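PDB 5V9X: ATP-dependent DNA helicase from Mycobacterium smegmatis, which unwinds RNA:DNA duplexes by tracking 3' to 5' along a single DNA strand, a movement most likely driven by ATP hydrolysis. Local coordinates for residues A[53-56]-A[57-61]; A[115-118]-A[119-122]; A[277-280]-A[281-285]; A[493-497]-A[498-502]. All blocks are in the same frame, centred on the assembly; numbering follows the deposited sequence.

Contact 1 of 4, residues A[53-56]-A[57-61]; sequences ADAW and SAISE
Four successive i-to-i+4 bonds carry the backbone through the last turns of helix 50-60: S57 N, A58 N, I59 N and S60 N reach the carbonyl oxygens of A53, D54, A55 and W56, and the I59 N to A55 O bond measures 2.8 Å. On the face that meets the sheet, A55 and I59 lie one turn apart, with I59 CD1 4.3 Å from A55 CB. Alanine suits this place because its single methyl allows the helix to settle closely on V67 of strand 64-68 and A78 of helix 75-88, while the longer isoleucine reaches T65 and W82. The helix thus packs on the parallel sheet of the first RecA-like domain, near a probable Walker A P-loop. W56 NE1 bonds to L77 O, and F33 and F41 meet the indole edge-to-face, which makes it a buried aromatic group close to the bound AMP-PNP. At the helix end S60 folds back, its OG held between backbone N and carbonyl carbon (chi1 61°). From there OG lies 2.7 Å from W56 O and 2.9 Å from S57 O, and its one proton could serve either acceptor.

Contact 2 of 4, residues A[115-118]-A[119-122]; sequences RNLR and TPLT
The carbonyl oxygen of R118 is approached twice by T122: the backbone T122 N bonds to R118 O at 2.8 Å, and the hydroxyl T122 OG1 adds a weak bond to R118 O at 3.0 Å. Together they secure the first turn of helix 118-130, which follows helix 107-116 through a helix-to-helix bend at L117 in the first RecA-like domain. Threonine can make the second bond because OG1 sits beside its own backbone N (chi1 -76°), on the side that leans back toward the preceding turn. P120 sits in the first turn of helix 118-130. Having no N-H, proline is at home there, where no earlier carbonyl need be served; N116 O faces P120 CD and accepts a weak bond from T119 N and another from a glycerol, probably from the crystallisation liquor. L117 O is met weakly by L121 N at 3.3 Å. The leucines suit the inner side: L117 touches F80 and L121 touches I84, both on helix 75-88. An asparagine suits the interdomain place of N116, since its amide can both accept and donate: OD1 accepts a hydrogen bond from K372 NZ of the second RecA-like domain, and ND2 makes a weak one to D390. The pyrrolidine ring of P120 packs against L117, with CG 4.4 Å from L117 CD2.

Contact 3 of 4, residues A[277-280]-A[281-285]; sequences PDVE and ERIVD
P277 O receives E281 N at 3.1 Å, a rather bent bond in the first turn of helix 276-288, where a proline fits because no N-H is needed there. E281 CB touches both P277 O and D278 O. D278 comes next: its carbonyl takes R282 N, and R282 CG passes 3.5 Å from D278 O before the arginine bends at chi2 (-67°); the side chain also touches P263 and F429. An acidic residue so near a helix start is probably favoured by the helix dipole. D278 OD2 stands 4.8 Å from E281 OE1, a like-charged pair that is likely mildly unfavourable, and the guanidinium of R282 lies farther away. V279 turns to the buried side, and its CG1 meets I283 CD1 at 4.1 Å, the two branched chains crossing at a slant. Both press on F429, and I283 also reaches I398 and V400, so compact apolar branches suit this face. E280 closes the segment: V284 N bonds to its carbonyl oxygen, while its side chain touches R309 and I313 of helix 300-318. R317 of the same helix forms a salt bridge with D285 OD1. The helix therefore lies across strands 394-400 and 424-429 as the connection between parallel strands 256-262 and 292-296, the beta-alpha-beta crossover of a RecA-like fold, here the second such domain of the helicase.

Contact 4 of 4, residues A[493-497]-A[498-502]; sequences ATLPR and SAFEA
L495 fits its forked tip against the first turn of helix 497-508: CD1 rests on the methyl of A499, 3.9 Å from A499 CB, and CD2 lies 4.1 Å from F500 CD1, the two side chains crossing at about a right angle. The small alanine offers the shallow spot that the leucine occupies, and L461 and L464 of helix 461-471 also pack on it. P496 CD lies 4.2 Å from the same A499 CB. Proline suits the N-cap position because its fixed phi fits the turn into the helix and its missing N-H costs nothing there; P496 O then accepts F500 N at 3.1 Å, in the carbonyl plane. On the other flank R497 runs alongside F500, with the guanidinium and ring planes 87° apart. A bend at chi2 (55°) brings R497 NE to E501 OE2, 2.6 Å away, and the bond is nearly straight at 165°. The two flat groups are almost coplanar. R497 NH2 has a further salt bridge to D480, F483 adds a cation-pi contact, and Y525 OH bonds to E501 OE1, so the charged pair is held from several sides. This is a helix start with proline at the N-cap position and an i-to-i+4 salt bridge, within the winged-helix region of large helicase-related proteins.

Contacts 1 and 2 share the first RecA-like domain, their centres about 21 Å apart, and both lean on helix 75-88. They approach the bound AMP-PNP from different elements, the side chains of W56 and N116 lying about 6 Å and 5 Å from it. Contact 3 belongs to the second RecA-like domain, with its centre about 38 Å from that of contact 2, whose N116 reaches toward that domain. Its nearest atom is about 6 Å from the bound DNA, against about 15 Å for contact 2 and 24 Å for contact 1. Contact 4, in the winged-helix region, lies on the opposite side of the chain's centre from contact 3, with centres about 55 Å apart.

Contact 1 of 4, residues A[53-56]-A[57-61]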
# COMPACT_ATOMS: atom_id res chain seq x y z
N ALA A 53 28.91 1.80 -2.45
CA ALA A 53 30.14 2.05 -1.70
C ALA A 53 29.83 2.38 -0.24
O ALA A 53 30.47 1.84 0.68
CB ALA A 53 30.93 3.19 -2.35
N ASP A 54 28.85 3.25 -0.01
CA ASP A 54 28.46 3.59 1.36
C ASP A 54 27.87 2.38 2.08
O ASP A 54 28.21 2.10 3.23
CB ASP A 54 27.46 4.75 1.35
CG ASP A 54 27.99 5.97 0.64
OD1 ASP A 54 29.18 6.00 0.29
OD2 ASP A 54 27.19 6.91 0.42
N ALA A 55 26.97 1.66 1.41
CA ALA A 55 26.30 0.53 2.05
C ALA A 55 27.28 -0.57 2.41
O ALA A 55 27.19 -1.17 3.48
CB ALA A 55 25.19 -0.01 1.16
N TRP A 56 28.23 -0.86 1.51
CA TRP A 56 29.23 -1.88 1.81
C TRP A 56 30.05 -1.50 3.04
O TRP A 56 30.40 -2.36 3.86
CB TRP A 56 30.15 -2.10 0.61
CG TRP A 56 29.46 -2.70 -0.57
CD1 TRP A 56 28.34 -3.48 -0.57
CD2 TRP A 56 29.84 -2.55 -1.95
NE1 TRP A 56 28.01 -3.83 -1.85
CE2 TRP A 56 28.91 -3.28 -2.72
CE3 TRP A 56 30.89 -1.89 -2.60
CZ2 TRP A 56 28.99 -3.35 -4.11
CZ3 TRP A 56 30.96 -1.96 -3.97
CH2 TRP A 56 30.02 -2.69 -4.71
N SER A 57 30.37 -0.21 3.19
CA SER A 57 31.14 0.23 4.35
C SER A 57 30.37 0.00 5.64
O SER A 57 30.89 -0.57 6.60
CB SER A 57 31.51 1.71 4.20
OG SER A 57 32.38 2.11 5.23
N ALA A 58 29.11 0.44 5.68
CA ALA A 58 28.31 0.28 6.89
C ALA A 58 28.00 -1.18 7.17
O ALA A 58 28.08 -1.62 8.33
CB ALA A 58 27.01 1.08 6.77
N ILE A 59 27.66 -1.95 6.14
CA ILE A 59 27.32 -3.36 6.34
C ILE A 59 28.54 -4.14 6.82
O ILE A 59 28.44 -4.97 7.73
CB ILE A 59 26.72 -3.96 5.06
CG1 ILE A 59 25.36 -3.34 4.75
CG2 ILE A 59 26.60 -5.47 5.17
CD1 ILE A 59 24.82 -3.70 3.39
N SER A 60 29.70 -3.89 6.21
CA SER A 60 30.90 -4.64 6.59
C SER A 60 31.32 -4.35 8.03
O SER A 60 31.94 -5.20 8.67
CB SER A 60 32.05 -4.30 5.63
OG SER A 60 32.36 -2.92 5.68
N GLU A 61 30.98 -3.17 8.54
CA GLU A 61 31.31 -2.81 9.92
C GLU A 61 30.27 -3.30 10.92
O GLU A 61 30.38 -2.98 12.11
CB GLU A 61 31.48 -1.29 10.03
CG GLU A 61 32.71 -0.77 9.29
CD GLU A 61 32.85 0.74 9.35
OE1 GLU A 61 31.98 1.40 9.97
OE2 GLU A 61 33.82 1.27 8.77

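Contact 2 of 4, residues A[115-118]-A[119-122]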
# COMPACT_ATOMS: atom_id res chain seq x y z
N ARG A 115 16.47 -15.14 -9.58
CA ARG A 115 17.06 -15.24 -10.91
C ARG A 115 18.26 -14.32 -11.05
O ARG A 115 19.27 -14.69 -11.66
CB ARG A 115 16.00 -14.94 -11.96
CG ARG A 115 16.51 -15.01 -13.38
CD ARG A 115 15.37 -15.05 -14.37
NE ARG A 115 15.85 -15.24 -15.73
CZ ARG A 115 15.07 -15.46 -16.78
NH1 ARG A 115 13.75 -15.50 -16.64
NH2 ARG A 115 15.61 -15.63 -17.98
N ASN A 116 18.17 -13.10 -10.50
CA ASN A 116 19.24 -12.13 -10.65
C ASN A 116 20.45 -12.42 -9.76
O ASN A 116 21.53 -11.90 -10.03
CB ASN A 116 18.72 -10.72 -10.35
CG ASN A 116 18.07 -10.08 -11.56
OD1 ASN A 116 16.92 -10.36 -11.88
ND2 ASN A 116 18.82 -9.21 -12.24
N LEU A 117 20.29 -13.23 -8.72
CA LEU A 117 21.45 -13.63 -7.93
C LEU A 117 22.32 -14.64 -8.66
O LEU A 117 23.43 -14.93 -8.19
CB LEU A 117 21.00 -14.22 -6.58
CG LEU A 117 20.50 -13.23 -5.53
CD1 LEU A 117 19.99 -13.98 -4.32
CD2 LEU A 117 21.60 -12.25 -5.14
N ARG A 118 21.86 -15.18 -9.79
CA ARG A 118 22.68 -16.11 -10.54
C ARG A 118 23.88 -15.41 -11.18
O ARG A 118 24.94 -16.02 -11.32
CB ARG A 118 21.83 -16.82 -11.60
CG ARG A 118 20.71 -17.66 -11.01
CD ARG A 118 20.05 -18.52 -12.07
NE ARG A 118 19.54 -19.78 -11.52
CZ ARG A 118 18.29 -19.97 -11.12
NH1 ARG A 118 17.40 -19.00 -11.21
NH2 ARG A 118 17.93 -21.15 -10.64
N THR A 119 23.73 -14.14 -11.56
CA THR A 119 24.84 -13.42 -12.17
C THR A 119 26.03 -13.28 -11.22
O THR A 119 27.16 -13.60 -11.64
CB THR A 119 24.36 -12.06 -12.69
OG1 THR A 119 23.36 -12.26 -13.69
CG2 THR A 119 25.52 -11.27 -13.29
N PRO A 120 25.88 -12.81 -9.97
CA PRO A 120 27.06 -12.74 -9.09
C PRO A 120 27.62 -14.11 -8.72
O PRO A 120 28.84 -14.30 -8.76
CB PRO A 120 26.55 -11.97 -7.86
CG PRO A 120 25.09 -12.18 -7.87
CD PRO A 120 24.70 -12.22 -9.31
N LEU A 121 26.76 -15.07 -8.38
CA LEU A 121 27.26 -16.39 -7.99
C LEU A 121 27.98 -17.08 -9.14
O LEU A 121 29.05 -17.66 -8.95
CB LEU A 121 26.11 -17.26 -7.47
CG LEU A 121 25.34 -16.72 -6.26
CD1 LEU A 121 24.25 -17.69 -5.83
CD2 LEU A 121 26.28 -16.42 -5.10
N THR A 122 27.40 -17.02 -10.35
CA THR A 122 28.09 -17.56 -11.52
C THR A 122 29.42 -16.86 -11.77
O THR A 122 30.39 -17.50 -12.21
CB THR A 122 27.18 -17.43 -12.76
OG1 THR A 122 26.17 -18.44 -12.70
CG2 THR A 122 27.97 -17.56 -14.06

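Contact 3 of 4, residues A[277-280]-A[281-285]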
# COMPACT_ATOMS: atom_id res chain seq x y z
N PRO A 277 -12.04 3.70 -25.56
CA PRO A 277 -11.52 3.39 -26.90
C PRO A 277 -10.33 4.25 -27.33
O PRO A 277 -9.37 3.71 -27.89
CB PRO A 277 -12.74 3.62 -27.80
CG PRO A 277 -13.89 3.30 -26.93
CD PRO A 277 -13.52 3.82 -25.58
N ASP A 278 -10.37 5.56 -27.09
CA ASP A 278 -9.25 6.41 -27.49
C ASP A 278 -8.04 6.19 -26.60
O ASP A 278 -6.90 6.30 -27.07
CB ASP A 278 -9.66 7.88 -27.47
CG ASP A 278 -10.95 8.13 -28.22
OD1 ASP A 278 -12.01 7.68 -27.74
OD2 ASP A 278 -10.90 8.77 -29.30
N VAL A 279 -8.26 5.89 -25.32
CA VAL A 279 -7.15 5.56 -24.42
C VAL A 279 -6.47 4.28 -24.87
O VAL A 279 -5.25 4.22 -25.05
CB VAL A 279 -7.65 5.46 -22.97
CG1 VAL A 279 -6.56 4.91 -22.07
CG2 VAL A 279 -8.13 6.82 -22.47
N GLU A 280 -7.27 3.22 -25.06
CA GLU A 280 -6.72 1.94 -25.51
C GLU A 280 -5.97 2.07 -26.82
O GLU A 280 -4.98 1.36 -27.05
CB GLU A 280 -7.85 0.92 -25.65
CG GLU A 280 -8.61 0.62 -24.36
CD GLU A 280 -10.02 0.10 -24.61
OE1 GLU A 280 -10.45 0.11 -25.78
OE2 GLU A 280 -10.69 -0.30 -23.64
N GLU A 281 -6.40 2.99 -27.69
CA GLU A 281 -5.72 3.21 -28.96
C GLU A 281 -4.30 3.73 -28.74
O GLU A 281 -3.34 3.18 -29.28
CB GLU A 281 -6.52 4.18 -29.82
CG GLU A 281 -6.99 3.61 -31.13
CD GLU A 281 -7.57 4.68 -32.03
OE1 GLU A 281 -8.62 5.26 -31.67
OE2 GLU A 281 -6.97 4.95 -33.09
N ARG A 282 -4.16 4.79 -27.94
CA ARG A 282 -2.85 5.38 -27.71
C ARG A 282 -1.92 4.43 -26.98
O ARG A 282 -0.70 4.48 -27.18
CB ARG A 282 -2.99 6.69 -26.93
CG ARG A 282 -3.81 7.76 -27.64
CD ARG A 282 -3.12 8.27 -28.89
NE ARG A 282 -3.82 9.42 -29.46
CZ ARG A 282 -4.81 9.32 -30.35
NH1 ARG A 282 -5.22 8.13 -30.77
NH2 ARG A 282 -5.40 10.42 -30.81
N ILE A 283 -2.46 3.57 -26.11
CA ILE A 283 -1.63 2.60 -25.40
C ILE A 283 -1.00 1.62 -26.38
O ILE A 283 0.20 1.35 -26.33
CB ILE A 283 -2.45 1.87 -24.33
CG1 ILE A 283 -2.70 2.79 -23.13
CG2 ILE A 283 -1.75 0.59 -23.89
CD1 ILE A 283 -3.49 2.15 -22.01
N VAL A 284 -1.81 1.08 -27.30
CA VAL A 284 -1.27 0.20 -28.33
C VAL A 284 -0.27 0.96 -29.20
O VAL A 284 0.77 0.42 -29.58
CB VAL A 284 -2.41 -0.41 -29.16
CG1 VAL A 284 -1.85 -1.31 -30.26
CG2 VAL A 284 -3.35 -1.20 -28.27
N ASP A 285 -0.58 2.22 -29.51
CA ASP A 285 0.38 3.07 -30.21
C ASP A 285 1.70 3.16 -29.45
O ASP A 285 2.78 3.10 -30.04
CB ASP A 285 -0.20 4.46 -30.43
CG ASP A 285 -1.30 4.49 -31.48
OD1 ASP A 285 -1.61 3.42 -32.05
OD2 ASP A 285 -1.85 5.58 -31.72

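Contact 4 of 4, residues A[493-497]-A[498-502]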
# COMPACT_ATOMS: atom_id res chain seq x y z
N ALA A 493 7.05 -0.34 20.95
CA ALA A 493 8.09 0.20 21.81
C ALA A 493 7.53 0.89 23.05
O ALA A 493 8.27 1.08 24.03
CB ALA A 493 8.96 1.18 21.02
N THR A 494 6.25 1.27 23.04
CA THR A 494 5.62 1.92 24.19
C THR A 494 4.42 1.13 24.71
O THR A 494 3.58 1.70 25.42
CB THR A 494 5.20 3.35 23.85
OG1 THR A 494 4.06 3.31 22.98
CG2 THR A 494 6.34 4.11 23.18
N LEU A 495 4.32 -0.15 24.37
CA LEU A 495 3.17 -0.96 24.75
C LEU A 495 3.03 -1.01 26.27
O LEU A 495 3.94 -1.50 26.96
CB LEU A 495 3.31 -2.37 24.19
CG LEU A 495 2.20 -3.37 24.51
CD1 LEU A 495 0.86 -2.89 23.97
CD2 LEU A 495 2.54 -4.74 23.96
N PRO A 496 1.92 -0.52 26.83
CA PRO A 496 1.72 -0.66 28.28
C PRO A 496 1.56 -2.12 28.66
O PRO A 496 0.89 -2.89 27.96
CB PRO A 496 0.43 0.14 28.53
CG PRO A 496 0.25 1.00 27.32
CD PRO A 496 0.83 0.23 26.18
N ARG A 497 2.19 -2.51 29.77
CA ARG A 497 2.05 -3.88 30.25
C ARG A 497 0.60 -4.23 30.53
O ARG A 497 0.21 -5.40 30.42
CB ARG A 497 2.90 -4.08 31.51
CG ARG A 497 2.94 -5.52 32.01
CD ARG A 497 3.41 -6.47 30.91
NE ARG A 497 3.59 -7.85 31.39
CZ ARG A 497 4.75 -8.36 31.78
NH1 ARG A 497 5.85 -7.61 31.75
NH2 ARG A 497 4.82 -9.62 32.19
N SER A 498 -0.22 -3.23 30.88
CA SER A 498 -1.65 -3.48 31.08
C SER A 498 -2.32 -3.91 29.78
O SER A 498 -3.13 -4.84 29.78
CB SER A 498 -2.32 -2.23 31.65
OG SER A 498 -2.16 -1.12 30.77
N ALA A 499 -2.00 -3.24 28.67
CA ALA A 499 -2.56 -3.64 27.38
C ALA A 499 -2.05 -5.02 26.97
O ALA A 499 -2.79 -5.79 26.34
CB ALA A 499 -2.21 -2.61 26.31
N PHE A 500 -0.80 -5.35 27.31
CA PHE A 500 -0.27 -6.67 27.00
C PHE A 500 -1.04 -7.75 27.75
O PHE A 500 -1.52 -8.72 27.15
CB PHE A 500 1.22 -6.72 27.35
CG PHE A 500 1.87 -8.04 27.07
CD1 PHE A 500 2.20 -8.41 25.77
CD2 PHE A 500 2.17 -8.92 28.10
CE1 PHE A 500 2.80 -9.62 25.51
CE2 PHE A 500 2.78 -10.13 27.84
CZ PHE A 500 3.09 -10.49 26.54
N GLU A 501 -1.16 -7.60 29.08
CA GLU A 501 -1.91 -8.58 29.86
C GLU A 501 -3.37 -8.61 29.45
O GLU A 501 -3.99 -9.68 29.44
CB GLU A 501 -1.77 -8.28 31.35
CG GLU A 501 -0.34 -8.23 31.87
CD GLU A 501 0.38 -9.57 31.77
OE1 GLU A 501 -0.29 -10.61 31.63
OE2 GLU A 501 1.63 -9.57 31.84
N ALA A 502 -3.94 -7.45 29.11
CA ALA A 502 -5.32 -7.41 28.64
C ALA A 502 -5.51 -8.27 27.40
O ALA A 502 -6.51 -8.98 27.26
CB ALA A 502 -5.75 -5.97 28.37